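Long-range contacts in flagella basal body P-ring formation protein FlgA (Salmonella typhimurium, PDB 3TEE), which takes part in assembling the P-ring of the bacterial flagellar basal body in the periplasm, probably as a chaperone or modulator of the ring proteins: residues P105-L110 and V130-I135; N75-A80 and A92-K97; A81-G86 and R122-G127; I115-S120 and R136-V141. All coordinates share one frame; numbering follows the deposited sequence.

Contact 1 (P105-L110 and V130-I135); sequences PPRTVL and VQLTMI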
# COMPACT_ATOMS: atom_id res chain seq x y z
N PRO A 105 -1.07 -6.40 13.85
CA PRO A 105 0.36 -6.56 13.43
C PRO A 105 0.78 -5.47 12.45
O PRO A 105 -0.10 -4.81 11.87
CB PRO A 105 0.41 -7.97 12.81
CG PRO A 105 -0.98 -8.29 12.44
CD PRO A 105 -1.91 -7.51 13.35
N PRO A 106 2.11 -5.24 12.23
CA PRO A 106 2.54 -4.15 11.33
C PRO A 106 1.99 -4.19 9.92
O PRO A 106 1.89 -5.26 9.32
CB PRO A 106 4.07 -4.30 11.30
CG PRO A 106 4.41 -4.93 12.58
CD PRO A 106 3.29 -5.90 12.83
N ARG A 107 1.65 -3.01 9.39
CA ARG A 107 1.15 -2.82 8.03
C ARG A 107 -0.08 -3.70 7.68
O ARG A 107 -0.14 -4.29 6.60
CB ARG A 107 2.28 -2.99 6.99
CG ARG A 107 3.32 -1.86 7.02
CD ARG A 107 4.53 -2.19 6.16
NE ARG A 107 4.26 -1.98 4.73
CZ ARG A 107 4.85 -2.66 3.75
NH1 ARG A 107 5.73 -3.61 4.03
NH2 ARG A 107 4.55 -2.40 2.48
N THR A 108 -1.05 -3.78 8.60
CA THR A 108 -2.29 -4.51 8.32
C THR A 108 -3.08 -3.63 7.37
O THR A 108 -3.19 -2.41 7.59
CB THR A 108 -3.09 -4.79 9.62
OG1 THR A 108 -2.34 -5.67 10.45
CG2 THR A 108 -4.48 -5.41 9.34
N VAL A 109 -3.65 -4.23 6.32
CA VAL A 109 -4.49 -3.53 5.37
C VAL A 109 -5.79 -3.10 6.08
O VAL A 109 -6.42 -3.92 6.75
CB VAL A 109 -4.78 -4.38 4.10
CG1 VAL A 109 -5.73 -3.65 3.16
CG2 VAL A 109 -3.48 -4.75 3.38
N LEU A 110 -6.18 -1.82 5.96
CA LEU A 110 -7.39 -1.34 6.62
C LEU A 110 -8.53 -1.13 5.64
O LEU A 110 -9.70 -1.29 5.98
CB LEU A 110 -7.11 -0.04 7.40
CG LEU A 110 -6.00 -0.09 8.45
CD1 LEU A 110 -5.81 1.26 9.09
CD2 LEU A 110 -6.25 -1.18 9.51
N VAL A 130 -4.69 -9.31 7.29
CA VAL A 130 -3.96 -9.27 6.02
C VAL A 130 -2.93 -8.15 6.10
O VAL A 130 -3.30 -6.96 6.19
CB VAL A 130 -4.90 -9.13 4.80
CG1 VAL A 130 -4.11 -8.93 3.50
CG2 VAL A 130 -5.83 -10.35 4.68
N GLN A 131 -1.65 -8.51 6.09
CA GLN A 131 -0.55 -7.53 6.11
C GLN A 131 0.02 -7.34 4.72
O GLN A 131 0.01 -8.28 3.93
CB GLN A 131 0.56 -7.95 7.08
CG GLN A 131 0.11 -8.00 8.54
CD GLN A 131 1.17 -8.70 9.35
OE1 GLN A 131 1.08 -9.91 9.60
NE2 GLN A 131 2.20 -7.98 9.76
N LEU A 132 0.48 -6.12 4.41
CA LEU A 132 1.10 -5.79 3.11
C LEU A 132 2.31 -6.70 2.77
O LEU A 132 2.49 -7.06 1.61
CB LEU A 132 1.49 -4.30 3.03
CG LEU A 132 0.33 -3.29 2.97
CD1 LEU A 132 0.85 -1.88 3.09
CD2 LEU A 132 -0.45 -3.41 1.65
N THR A 133 3.06 -7.14 3.80
CA THR A 133 4.18 -8.07 3.63
C THR A 133 3.75 -9.49 3.20
O THR A 133 4.60 -10.26 2.76
CB THR A 133 5.03 -8.14 4.91
OG1 THR A 133 4.17 -8.35 6.05
CG2 THR A 133 5.89 -6.91 5.12
N MET A 134 2.45 -9.85 3.34
CA MET A 134 1.95 -11.20 3.01
C MET A 134 1.49 -11.28 1.57
O MET A 134 1.13 -12.36 1.11
CB MET A 134 0.72 -11.57 3.87
CG MET A 134 0.98 -11.83 5.31
SD MET A 134 -0.62 -11.75 6.23
CE MET A 134 -0.06 -12.49 7.72
N ILE A 135 1.36 -10.13 0.91
CA ILE A 135 0.75 -10.05 -0.41
C ILE A 135 1.59 -9.29 -1.45
O ILE A 135 2.46 -8.50 -1.10
CB ILE A 135 -0.70 -9.43 -0.30
CG1 ILE A 135 -0.65 -7.92 0.04
CG2 ILE A 135 -1.61 -10.22 0.70
CD1 ILE A 135 -1.97 -7.12 -0.16
O HOH W 1 4.68 -6.14 7.97
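A type II beta turn from Pro105 to Thr108 is clasped by Gln131, whose carboxamide reaches across to the carbonyl of Pro106 inside the turn. Pro106 suits the second position, where its ring fixes phi, while Arg107 takes the positive phi (54°) required at the third. Thr108 OG1 closes the turn on itself, bonding to Pro105 O at 2.8 Å from above that carbonyl's plane. Gln131 NE2 lies 2.8 Å from Pro106 O, in the carbonyl plane and on a lone pair, and the acceptor sits close to the plane of the glutamine amide as well. The extended chain of Gln131 also lays its amide against Pro105, where Pro105 CB lies 3.5 Å from Gln131 NE2. From the second half of the turn onward a single bridge pairs Thr108 with Gln131, flanked by hydrogen bonds from Leu132 N to Arg107 O (2.9 Å) and from Val109 N to Val130 O (2.8 Å). Arg107 bends at chi3 (79°), which carries its guanidinium over Leu132, whose CB covers one face, 3.6 Å from Arg107 NH2; Thr133 CG2 meets NH1 obliquely. Val109 CG2 packs on Leu132 CD2 at 3.7 Å, while a water links Pro106 O with Thr133 OG1. A type II turn tied by a glutamine amide and an isolated beta bridge joins two loops of what is probably a SAF-like domain.

Contact 2 (N75-A80 and A92-K97); sequences NYVAVA and ANVTLK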
# COMPACT_ATOMS: atom_id res chain seq x y z
N ASN A 75 -12.46 -1.13 11.40
CA ASN A 75 -12.36 -2.23 10.46
C ASN A 75 -10.95 -2.42 9.90
O ASN A 75 -10.16 -1.47 9.75
CB ASN A 75 -13.43 -2.10 9.34
CG ASN A 75 -14.85 -2.39 9.80
OD1 ASN A 75 -15.10 -3.18 10.72
ND2 ASN A 75 -15.84 -1.80 9.14
N TYR A 76 -10.62 -3.67 9.65
CA TYR A 76 -9.35 -4.05 9.02
C TYR A 76 -9.64 -5.30 8.19
O TYR A 76 -10.68 -5.94 8.37
CB TYR A 76 -8.25 -4.30 10.07
CG TYR A 76 -8.50 -5.48 10.98
CD1 TYR A 76 -8.00 -6.74 10.67
CD2 TYR A 76 -9.22 -5.33 12.16
CE1 TYR A 76 -8.20 -7.82 11.52
CE2 TYR A 76 -9.47 -6.41 13.00
CZ TYR A 76 -8.95 -7.66 12.67
OH TYR A 76 -9.15 -8.72 13.49
N VAL A 77 -8.75 -5.60 7.27
CA VAL A 77 -8.93 -6.73 6.37
C VAL A 77 -8.34 -7.97 7.05
O VAL A 77 -7.18 -7.95 7.46
CB VAL A 77 -8.32 -6.44 4.96
CG1 VAL A 77 -8.52 -7.62 4.00
CG2 VAL A 77 -8.94 -5.16 4.36
N ALA A 78 -9.14 -9.05 7.13
CA ALA A 78 -8.76 -10.34 7.69
C ALA A 78 -9.07 -11.46 6.68
O ALA A 78 -9.96 -11.33 5.84
CB ALA A 78 -9.53 -10.60 9.00
N VAL A 79 -8.36 -12.57 6.80
CA VAL A 79 -8.58 -13.78 5.98
C VAL A 79 -9.92 -14.44 6.44
O VAL A 79 -10.16 -14.56 7.65
CB VAL A 79 -7.39 -14.73 6.14
CG1 VAL A 79 -7.57 -16.00 5.30
CG2 VAL A 79 -6.09 -14.02 5.71
N ALA A 80 -10.80 -14.74 5.48
CA ALA A 80 -12.11 -15.35 5.75
C ALA A 80 -12.16 -16.84 5.38
O ALA A 80 -13.08 -17.53 5.80
CB ALA A 80 -13.21 -14.61 5.00
N ALA A 92 -14.53 -13.78 -1.43
CA ALA A 92 -14.84 -15.07 -0.82
C ALA A 92 -13.80 -15.45 0.24
O ALA A 92 -14.09 -16.27 1.11
CB ALA A 92 -14.90 -16.15 -1.90
N ASN A 93 -12.59 -14.88 0.19
CA ASN A 93 -11.55 -15.31 1.14
C ASN A 93 -10.92 -14.23 2.03
O ASN A 93 -10.04 -14.55 2.81
CB ASN A 93 -10.51 -16.18 0.42
CG ASN A 93 -9.71 -15.43 -0.63
OD1 ASN A 93 -9.63 -14.20 -0.61
ND2 ASN A 93 -9.02 -16.15 -1.49
N VAL A 94 -11.32 -12.95 1.86
CA VAL A 94 -10.84 -11.85 2.72
C VAL A 94 -12.03 -10.97 3.01
O VAL A 94 -12.84 -10.73 2.11
CB VAL A 94 -9.66 -10.99 2.16
CG1 VAL A 94 -8.38 -11.80 2.04
CG2 VAL A 94 -10.03 -10.29 0.84
N THR A 95 -12.15 -10.50 4.26
CA THR A 95 -13.27 -9.65 4.67
C THR A 95 -12.84 -8.59 5.68
O THR A 95 -11.75 -8.63 6.22
CB THR A 95 -14.36 -10.51 5.35
OG1 THR A 95 -13.85 -11.10 6.55
CG2 THR A 95 -14.89 -11.58 4.45
N LEU A 96 -13.78 -7.73 6.03
CA LEU A 96 -13.58 -6.69 7.03
C LEU A 96 -14.03 -7.23 8.35
O LEU A 96 -15.13 -7.78 8.46
CB LEU A 96 -14.39 -5.44 6.66
CG LEU A 96 -13.90 -4.56 5.53
CD1 LEU A 96 -14.84 -3.38 5.39
CD2 LEU A 96 -12.49 -3.97 5.80
N LYS A 97 -13.17 -7.10 9.36
CA LYS A 97 -13.38 -7.51 10.72
C LYS A 97 -13.23 -6.25 11.58
O LYS A 97 -12.44 -5.35 11.25
CB LYS A 97 -12.30 -8.53 11.07
CG LYS A 97 -12.63 -9.41 12.24
CD LYS A 97 -11.80 -10.69 12.20
CE LYS A 97 -12.10 -11.55 13.40
NZ LYS A 97 -11.30 -12.80 13.39
O HOH W 2 -8.24 -11.19 13.28
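Tyr76 and Lys97 pair at one end of an antiparallel ladder between strand 62-79 and strand 94-100; the axes of the short paired segments, 75-79 and 94-97, run at 146°. Their backbones bond in both directions, and so do those of Ala78 and Thr95, with Ala78 N 2.8 Å from Thr95 O. Tyr76 holds CG between its backbone N and carbonyl carbon (chi1 65°), and its ring lies alongside Lys97. Lys97 CB stands over one face of the Tyr76 ring, 4.2 Å from the centroid, in a CH-pi contact set toward the rim. Because the lysine chain runs out extended, Lys97 CD passes 3.5 Å from Tyr76 OH; a long aliphatic stem fits beside an aromatic ring, and its ammonium can still point onward. Small Ala78 leaves space for that chain, its CB 3.9 Å from Lys97 CD. On the opposite face, Val77, in a non-hydrogen-bonded pair with Leu96, brings beta-branched bulk: CG1 meets Val94 CB, and Val77 CG2, beside its own backbone N, meets Leu96 CD2 at 4.0 Å. Past the strand end, Ala80 CB touches Thr95 CG2, while Ala80 N hydrogen-bonds to Asn93 O from well above the carbonyl plane. One water lies in the plane of the tyrosine ring, 2.6 Å from Tyr76 OH, and reaches Lys97 NZ only weakly.

Contact 3 (A81-G86 and R122-G127); sequences APIARG and RDLAPG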
# COMPACT_ATOMS: atom_id res chain seq x y z
N ALA A 81 -11.21 -17.31 4.55
CA ALA A 81 -11.14 -18.72 4.13
C ALA A 81 -9.69 -19.04 3.91
O ALA A 81 -8.94 -18.11 3.60
CB ALA A 81 -11.92 -18.94 2.82
N PRO A 82 -9.24 -20.32 3.97
CA PRO A 82 -7.83 -20.61 3.68
C PRO A 82 -7.39 -20.08 2.32
O PRO A 82 -8.15 -20.17 1.34
CB PRO A 82 -7.78 -22.16 3.70
CG PRO A 82 -8.87 -22.54 4.61
CD PRO A 82 -9.97 -21.56 4.30
N ILE A 83 -6.19 -19.48 2.26
CA ILE A 83 -5.63 -18.98 1.02
C ILE A 83 -4.26 -19.61 0.86
O ILE A 83 -3.43 -19.49 1.75
CB ILE A 83 -5.54 -17.43 0.96
CG1 ILE A 83 -6.88 -16.75 1.32
CG2 ILE A 83 -5.05 -16.98 -0.43
CD1 ILE A 83 -6.76 -15.16 1.47
N ALA A 84 -4.00 -20.24 -0.28
CA ALA A 84 -2.70 -20.84 -0.55
C ALA A 84 -1.75 -19.79 -1.08
O ALA A 84 -2.20 -18.78 -1.63
CB ALA A 84 -2.84 -21.97 -1.57
N ARG A 85 -0.43 -20.03 -0.95
CA ARG A 85 0.61 -19.16 -1.53
C ARG A 85 0.30 -19.11 -3.05
O ARG A 85 -0.04 -20.15 -3.62
CB ARG A 85 2.01 -19.75 -1.28
CG ARG A 85 3.14 -19.01 -2.00
CD ARG A 85 4.48 -19.68 -1.82
NE ARG A 85 5.27 -19.64 -3.05
CZ ARG A 85 5.33 -20.62 -3.95
NH1 ARG A 85 4.64 -21.74 -3.77
NH2 ARG A 85 6.08 -20.48 -5.04
N GLY A 86 0.26 -17.92 -3.63
CA GLY A 86 -0.09 -17.75 -5.04
C GLY A 86 -1.57 -17.57 -5.30
O GLY A 86 -1.95 -17.22 -6.42
N ARG A 122 1.87 -16.17 0.96
CA ARG A 122 1.92 -17.24 1.97
C ARG A 122 0.65 -18.05 2.05
O ARG A 122 -0.39 -17.61 1.58
CB ARG A 122 2.13 -16.63 3.38
CG ARG A 122 3.23 -15.59 3.52
CD ARG A 122 3.54 -15.35 4.97
NE ARG A 122 4.36 -14.16 5.15
CZ ARG A 122 4.51 -13.52 6.31
NH1 ARG A 122 3.89 -13.96 7.40
NH2 ARG A 122 5.28 -12.45 6.39
N ASP A 123 0.72 -19.21 2.75
CA ASP A 123 -0.46 -19.99 3.08
C ASP A 123 -1.10 -19.24 4.25
O ASP A 123 -0.49 -19.12 5.31
CB ASP A 123 -0.10 -21.43 3.50
CG ASP A 123 0.56 -22.24 2.42
OD1 ASP A 123 0.16 -22.09 1.23
OD2 ASP A 123 1.48 -23.01 2.74
N LEU A 124 -2.29 -18.67 4.03
CA LEU A 124 -2.97 -17.90 5.06
C LEU A 124 -4.13 -18.66 5.68
O LEU A 124 -4.81 -19.45 5.01
CB LEU A 124 -3.42 -16.52 4.51
CG LEU A 124 -2.30 -15.59 3.94
CD1 LEU A 124 -2.90 -14.30 3.37
CD2 LEU A 124 -1.28 -15.23 5.02
N ALA A 125 -4.35 -18.41 6.97
CA ALA A 125 -5.41 -19.04 7.74
C ALA A 125 -6.54 -18.09 8.07
O ALA A 125 -6.28 -16.92 8.34
CB ALA A 125 -4.85 -19.61 9.03
N PRO A 126 -7.81 -18.58 8.13
CA PRO A 126 -8.93 -17.71 8.53
C PRO A 126 -8.66 -17.02 9.88
O PRO A 126 -8.11 -17.63 10.80
CB PRO A 126 -10.09 -18.71 8.67
CG PRO A 126 -9.78 -19.78 7.68
CD PRO A 126 -8.28 -19.94 7.78
N GLY A 127 -9.06 -15.75 9.96
CA GLY A 127 -8.87 -14.89 11.13
C GLY A 127 -7.59 -14.06 11.08
O GLY A 127 -7.45 -13.07 11.79
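The backbones of Arg122 and Arg85 pass each other where two loops run almost antiparallel, their CA atoms 4.2 Å apart; Arg122 leaves its backbone away from the other loop, and its side chain packs on Met134. Next comes Asp123, the one residue here that bonds across through its side chain. With CG beside its own backbone N (chi1 -63°), the short carboxylate turns toward the other loop, and Asp123 OD1 accepts Arg85 N at 3.1 Å, on its anti side and 28° out of the carboxylate plane. Leu124 then pairs with Ile83 in a single antiparallel bridge. Leu124 N lies 2.7 Å from Ile83 O and in that carbonyl's plane, whereas Ile83 N meets Leu124 O at 3.1 Å with a tilt. Their buried, branched side chains meet CB to CB at 4.2 Å, and Leu124 continues onto Met134. At Pro126 the bonding gives way to ring contact: Pro126 CG lies 3.8 Å from Pro82 CD, two rigid rings without N-H groups suiting the point where the bridge ends. Gly127 N hydrogen-bonds to Val79 O of strand 62-79. Arg85 NH1 stays 6.7 Å from Asp123 OD1, so the aspartate serves here as an acceptor for a backbone N-H; the loops are joined chiefly by such N-H groups, with charge attraction probably a minor term.

Contact 4 (I115-S120 and R136-V141); sequences IQDAVS and RQAWRV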
# COMPACT_ATOMS: atom_id res chain seq x y z
N ILE A 115 -6.71 -4.37 -1.45
CA ILE A 115 -6.53 -5.79 -1.76
C ILE A 115 -7.08 -6.22 -3.14
O ILE A 115 -7.11 -7.41 -3.45
CB ILE A 115 -6.83 -6.78 -0.58
CG1 ILE A 115 -8.29 -6.72 -0.07
CG2 ILE A 115 -5.86 -6.57 0.57
CD1 ILE A 115 -9.39 -7.37 -0.99
N GLN A 116 -7.51 -5.24 -3.95
CA GLN A 116 -7.99 -5.49 -5.31
C GLN A 116 -6.79 -5.98 -6.15
O GLN A 116 -5.71 -5.40 -6.07
CB GLN A 116 -8.59 -4.21 -5.92
CG GLN A 116 -9.99 -3.89 -5.38
CD GLN A 116 -10.60 -2.67 -6.04
OE1 GLN A 116 -10.48 -2.46 -7.26
NE2 GLN A 116 -11.30 -1.87 -5.26
N ASP A 117 -6.96 -7.10 -6.85
CA ASP A 117 -5.89 -7.75 -7.63
C ASP A 117 -4.64 -8.18 -6.81
O ASP A 117 -3.56 -8.33 -7.38
CB ASP A 117 -5.52 -6.96 -8.91
CG ASP A 117 -6.44 -7.26 -10.07
OD1 ASP A 117 -6.28 -8.34 -10.68
OD2 ASP A 117 -7.34 -6.44 -10.34
N ALA A 118 -4.80 -8.39 -5.49
CA ALA A 118 -3.71 -8.84 -4.63
C ALA A 118 -3.64 -10.36 -4.66
O ALA A 118 -4.64 -11.03 -4.92
CB ALA A 118 -3.90 -8.34 -3.21
N VAL A 119 -2.44 -10.90 -4.47
CA VAL A 119 -2.17 -12.33 -4.49
C VAL A 119 -1.36 -12.64 -3.23
O VAL A 119 -0.50 -11.85 -2.84
CB VAL A 119 -1.43 -12.73 -5.80
CG1 VAL A 119 -0.88 -14.14 -5.73
CG2 VAL A 119 -2.36 -12.59 -7.02
N SER A 120 -1.64 -13.78 -2.58
CA SER A 120 -0.94 -14.14 -1.36
C SER A 120 0.46 -14.66 -1.61
O SER A 120 0.67 -15.47 -2.52
CB SER A 120 -1.74 -15.18 -0.57
OG SER A 120 -1.16 -15.31 0.72
N ARG A 136 1.21 -9.46 -2.72
CA ARG A 136 1.81 -8.80 -3.88
C ARG A 136 0.70 -8.51 -4.88
O ARG A 136 -0.39 -9.09 -4.76
CB ARG A 136 2.88 -9.71 -4.53
CG ARG A 136 2.36 -11.04 -5.10
CD ARG A 136 3.31 -11.63 -6.15
NE ARG A 136 2.99 -13.03 -6.50
CZ ARG A 136 2.12 -13.39 -7.43
NH1 ARG A 136 1.45 -12.48 -8.13
NH2 ARG A 136 1.91 -14.67 -7.68
N GLN A 137 0.97 -7.66 -5.91
CA GLN A 137 -0.01 -7.43 -6.97
C GLN A 137 0.00 -8.64 -7.88
O GLN A 137 1.02 -9.33 -7.96
CB GLN A 137 0.28 -6.13 -7.75
CG GLN A 137 -0.42 -4.90 -7.16
CD GLN A 137 -1.92 -5.05 -7.06
OE1 GLN A 137 -2.64 -5.07 -8.07
NE2 GLN A 137 -2.42 -5.18 -5.84
N ALA A 138 -1.13 -8.92 -8.54
CA ALA A 138 -1.24 -10.05 -9.46
C ALA A 138 -0.30 -9.85 -10.66
O ALA A 138 0.09 -8.72 -10.97
CB ALA A 138 -2.67 -10.18 -9.95
N TRP A 139 0.08 -10.95 -11.33
CA TRP A 139 0.93 -10.83 -12.51
C TRP A 139 0.05 -10.54 -13.72
O TRP A 139 -0.80 -11.37 -14.06
CB TRP A 139 1.73 -12.12 -12.75
CG TRP A 139 2.63 -12.57 -11.63
CD1 TRP A 139 2.81 -13.86 -11.22
CD2 TRP A 139 3.55 -11.77 -10.87
NE1 TRP A 139 3.79 -13.91 -10.25
CE2 TRP A 139 4.25 -12.64 -10.01
CE3 TRP A 139 3.88 -10.41 -10.86
CZ2 TRP A 139 5.25 -12.19 -9.14
CZ3 TRP A 139 4.86 -9.95 -9.98
CH2 TRP A 139 5.51 -10.84 -9.12
N ARG A 140 0.22 -9.37 -14.34
CA ARG A 140 -0.53 -9.04 -15.56
C ARG A 140 0.12 -9.83 -16.71
O ARG A 140 -0.57 -10.33 -17.60
CB ARG A 140 -0.49 -7.52 -15.85
CG ARG A 140 -1.31 -7.06 -17.07
CD ARG A 140 -2.80 -7.32 -16.94
NE ARG A 140 -3.52 -7.24 -18.22
CZ ARG A 140 -3.70 -8.27 -19.04
NH1 ARG A 140 -3.19 -9.46 -18.75
NH2 ARG A 140 -4.39 -8.11 -20.16
N VAL A 141 1.44 -10.00 -16.62
CA VAL A 141 2.23 -10.75 -17.59
C VAL A 141 2.91 -11.90 -16.83
O VAL A 141 3.51 -11.67 -15.79
CB VAL A 141 3.21 -9.79 -18.31
CG1 VAL A 141 4.40 -10.52 -18.90
CG2 VAL A 141 2.50 -8.97 -19.38
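Val119 and Arg136 face each other as a hydrogen-bonded pair in the small antiparallel sheet of strands 118-120 and 135-137, and they carry the largest share of the contact. Val119 N lies 2.8 Å from Arg136 O, and Arg136 N bonds back to Val119 O at 2.9 Å. Their side chains lie on the same face, pointing the same way. Arg136 holds CG between its backbone N and carbonyl carbon (chi1 63°) and then runs extended to NE, which brings the flat guanidinium over the valine. Val119 CG1 covers one face, 3.4 Å from Arg136 NH2, while Trp139 NE1 lies against the opposite face. Rotation of the group is further limited by Arg136 NH1, which donates in its own plane to Gln137 O at 3.2 Å; NE bonds to a glycerol, probably from the crystallisation liquor. An arginine suits this place because its faces can lie against a methyl and an indole while its N-H groups remain available as donors. The other methyl of Val119, CG2, meets Ala138 CB at 3.8 Å; the small alanine lets the chains stay close, and Ala138 N donates to Asp117 O at 2.8 Å. Asp117 is the third residue of a type II turn from Ile115 to Ala118, whose Gln116 O receives a weak bond from Gln137 NE2. Gly86 and Leu89, in the loop between strands 62-79 and 94-100, form backbone hydrogen bonds with Ser120 and Ala118, and beyond Trp139 the chain leads to Val141 beside strand 183-188.

In the fold
All four contacts belong to the middle part of the chain, and their centres lie 12 to 16 Å apart. Contact 2 closes before contacts 1 and 4 open, whereas contacts 1, 3 and 4 cross one another, as do 2 and 3, so the chain is interlaced. Val77 of strand 62-79 bonds to both loops of contact 1, and Val79 bonds to Gly127 of contact 3; Gly86 of contact 3 hydrogen-bonds to Ser120 of contact 4. Ile115 of contact 4 packs on Val94 and Val77 of contact 2. Together they form a module built on the end of strand 62-79 and leading on to the C-terminal sheet of strands 146-152 to 194-197, consistent with a SAF-like domain in this extended, open form.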